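Local coordinates for protein peptidase, zinc-dependent (Methanocorpusculum labreanum, PDB 3LMC) that is probably a zinc-dependent metallopeptidase of family M54 that hydrolyses peptide bonds, and that also carries a bound iron ion, at residues G2-D8 with H88-V94. Numbering follows the deposited sequence.
Sequences GIHLFWD and HEKILLV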
loop_
_atom_site.group_PDB
_atom_site.type_symbol
_atom_site.label_atom_id
_atom_site.label_comp_id
_atom_site.label_asym_id
_atom_site.label_seq_id
_atom_site.Cartn_x
_atom_site.Cartn_y
_atom_site.Cartn_z
ATOM N N GLY A 2 8.142 9.475 -7.836
ATOM C CA GLY A 2 8.825 8.603 -6.902
ATOM C C GLY A 2 7.792 7.747 -6.192
ATOM O O GLY A 2 6.595 8.043 -6.242
ATOM N N ILE A 3 8.247 6.690 -5.534
ATOM C CA ILE A 3 7.348 5.820 -4.780
ATOM C C ILE A 3 7.838 5.741 -3.349
ATOM O O ILE A 3 8.995 5.387 -3.105
ATOM C CB ILE A 3 7.278 4.406 -5.379
ATOM C CG1 ILE A 3 6.751 4.465 -6.814
ATOM C CG2 ILE A 3 6.355 3.513 -4.555
ATOM C CD1 ILE A 3 6.820 3.136 -7.500
ATOM N N HIS A 4 6.953 6.082 -2.415
ATOM C CA HIS A 4 7.299 6.188 -1.003
ATOM C C HIS A 4 6.497 5.191 -0.172
ATOM O O HIS A 4 5.266 5.215 -0.177
ATOM C CB HIS A 4 7.037 7.612 -0.501
ATOM C CG HIS A 4 7.662 8.680 -1.349
ATOM N ND1 HIS A 4 8.827 9.329 -0.994
ATOM C CD2 HIS A 4 7.276 9.226 -2.528
ATOM C CE1 HIS A 4 9.138 10.217 -1.921
ATOM N NE2 HIS A 4 8.211 10.177 -2.862
ATOM N N LEU A 5 7.200 4.303 0.523
ATOM C CA LEU A 5 6.553 3.348 1.421
ATOM C C LEU A 5 6.486 4.020 2.787
ATOM O O LEU A 5 7.514 4.163 3.460
ATOM C CB LEU A 5 7.375 2.056 1.525
ATOM C CG LEU A 5 6.796 0.977 2.441
ATOM C CD1 LEU A 5 5.491 0.455 1.876
ATOM C CD2 LEU A 5 7.789 -0.188 2.648
ATOM N N PHE A 6 5.293 4.464 3.180
ATOM C CA PHE A 6 5.118 5.031 4.499
ATOM C C PHE A 6 4.735 3.917 5.466
ATOM O O PHE A 6 3.554 3.541 5.573
ATOM C CB PHE A 6 4.052 6.145 4.539
ATOM C CG PHE A 6 4.007 6.877 5.870
ATOM C CD1 PHE A 6 3.929 8.259 5.925
ATOM C CD2 PHE A 6 4.103 6.169 7.073
ATOM C CE1 PHE A 6 3.919 8.921 7.154
ATOM C CE2 PHE A 6 4.098 6.821 8.300
ATOM C CZ PHE A 6 4.009 8.195 8.343
ATOM N N TRP A 7 5.737 3.433 6.192
ATOM C CA TRP A 7 5.596 2.281 7.086
ATOM C C TRP A 7 5.262 2.733 8.524
ATOM O O TRP A 7 6.136 3.226 9.239
ATOM C CB TRP A 7 6.900 1.468 7.065
ATOM C CG TRP A 7 6.850 0.185 7.870
ATOM C CD1 TRP A 7 7.041 0.045 9.217
ATOM C CD2 TRP A 7 6.591 -1.126 7.360
ATOM N NE1 TRP A 7 6.916 -1.281 9.575
ATOM C CE2 TRP A 7 6.640 -2.018 8.444
ATOM C CE3 TRP A 7 6.315 -1.631 6.085
ATOM C CZ2 TRP A 7 6.425 -3.392 8.297
ATOM C CZ3 TRP A 7 6.099 -3.005 5.940
ATOM C CH2 TRP A 7 6.155 -3.862 7.039
ATOM N N ASP A 8 4.000 2.585 8.929
ATOM C CA ASP A 8 3.578 2.937 10.286
ATOM C C ASP A 8 4.362 2.082 11.281
ATOM O O ASP A 8 4.271 0.856 11.260
ATOM C CB ASP A 8 2.069 2.708 10.445
ATOM C CG ASP A 8 1.526 3.227 11.765
ATOM O OD1 ASP A 8 1.986 2.763 12.831
ATOM O OD2 ASP A 8 0.609 4.082 11.744
ATOM N N HIS A 88 3.278 12.774 -8.902
ATOM C CA HIS A 88 4.702 12.448 -8.903
ATOM C C HIS A 88 5.183 11.640 -7.712
ATOM O O HIS A 88 6.091 10.817 -7.845
ATOM C CB HIS A 88 5.531 13.728 -9.028
ATOM C CG HIS A 88 5.364 14.415 -10.343
ATOM N ND1 HIS A 88 6.143 14.121 -11.440
ATOM C CD2 HIS A 88 4.497 15.374 -10.743
ATOM C CE1 HIS A 88 5.760 14.865 -12.461
ATOM N NE2 HIS A 88 4.765 15.636 -12.063
ATOM N N GLU A 89 4.599 11.879 -6.545
ATOM C CA GLU A 89 5.091 11.235 -5.332
ATOM C C GLU A 89 4.034 10.287 -4.776
ATOM O O GLU A 89 3.230 10.652 -3.920
ATOM C CB GLU A 89 5.514 12.286 -4.302
ATOM C CG GLU A 89 6.464 13.339 -4.876
ATOM C CD GLU A 89 7.750 12.739 -5.453
ATOM O OE1 GLU A 89 8.264 11.749 -4.889
ATOM O OE2 GLU A 89 8.254 13.264 -6.471
ATOM N N LYS A 90 4.023 9.073 -5.310
ATOM C CA LYS A 90 3.030 8.087 -4.934
ATOM C C LYS A 90 3.370 7.606 -3.541
ATOM O O LYS A 90 4.539 7.395 -3.231
ATOM C CB LYS A 90 3.080 6.905 -5.895
ATOM C CG LYS A 90 2.939 7.282 -7.372
ATOM C CD LYS A 90 1.732 8.162 -7.629
ATOM C CE LYS A 90 1.534 8.388 -9.164
ATOM N NZ LYS A 90 0.360 9.285 -9.417
ATOM N N ILE A 91 2.359 7.434 -2.698
ATOM C CA ILE A 91 2.586 6.897 -1.362
ATOM C C ILE A 91 1.782 5.631 -1.101
ATOM O O ILE A 91 0.583 5.589 -1.370
ATOM C CB ILE A 91 2.224 7.931 -0.295
ATOM C CG1 ILE A 91 3.146 9.148 -0.430
ATOM C CG2 ILE A 91 2.257 7.308 1.112
ATOM C CD1 ILE A 91 2.701 10.353 0.393
ATOM N N LEU A 92 2.453 4.613 -0.571
ATOM C CA LEU A 92 1.783 3.438 -0.019
ATOM C C LEU A 92 1.933 3.473 1.502
ATOM O O LEU A 92 3.048 3.374 2.029
ATOM C CB LEU A 92 2.401 2.144 -0.569
ATOM C CG LEU A 92 1.919 0.832 0.085
ATOM C CD1 LEU A 92 0.408 0.688 -0.025
ATOM C CD2 LEU A 92 2.621 -0.426 -0.480
ATOM N N LEU A 93 0.810 3.610 2.203
ATOM C CA LEU A 93 0.787 3.581 3.667
ATOM C C LEU A 93 0.601 2.126 4.143
ATOM O O LEU A 93 -0.300 1.417 3.685
ATOM C CB LEU A 93 -0.369 4.446 4.179
ATOM C CG LEU A 93 -0.406 5.073 5.581
ATOM C CD1 LEU A 93 -1.807 4.984 6.189
ATOM C CD2 LEU A 93 0.633 4.509 6.512
ATOM N N VAL A 94 1.464 1.684 5.049
ATOM C CA VAL A 94 1.323 0.362 5.677
ATOM C C VAL A 94 0.861 0.623 7.098
ATOM O O VAL A 94 1.610 1.184 7.895
ATOM C CB VAL A 94 2.656 -0.387 5.698
ATOM C CG1 VAL A 94 2.535 -1.690 6.486
ATOM C CG2 VAL A 94 3.118 -0.665 4.276
HETATM O O HOH W 1 9.893 11.992 -8.319
#
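Val94 lies over one face of the Trp7 indole: its CG1 is 4.0 Å from the centroid of the Trp7 six-membered ring and 20° off the ring normal, a CH-pi contact. Its other methyl, CG2, reaches Leu5 CD1 at 3.6 Å, and Leu5 CD1 in turn meets Leu92 CD2 at 3.8 Å. On the opposite face of the sheet Phe6 CB packs against Ile91 CG2 (4.0 Å) and Phe6 CD2 against Leu93 CD2 (3.9 Å). Within each extended strand successive side chains alternate in face, and the parallel register of 3-7 and 90-94 (axes 4.7 Å apart at closest, N-to-C directions 20° apart) puts paired residues on the same side. The bridges run in step from Ile3 with Lys90 to Trp7 with Val94, and the hydrogen bonds zigzag in the parallel manner: His4 N to Lys90 O and Leu92 N to His4 O (both 2.9 Å), then Phe6 N to Leu92 O (2.7 Å) and Val94 N to Phe6 O (2.8 Å). The two are neighbouring inner strands of a mixed five-stranded sheet, flanked by 31-34 and 117-120. Helix 16-27 packs on Leu5 and Trp7, while helix 53-66 packs on Phe6, Ile91 and Leu93, so a helix covers apolar side chains on each face. Leu92 is about 9 Å, side chain to side chain, from the zinc ligand His149 and does not touch it. Just before and at the N-terminal ends of the strands, side chains join the backbone hydrogen bonds. His4 NE2 donates to Glu89 OE1 at 2.6 Å, nearly linear at 174°, and Gly2 N makes a very short 2.5 Å hydrogen bond to His88 O. One water bridges Gly2 N (3.1 Å) and Glu89 OE2 (2.8 Å).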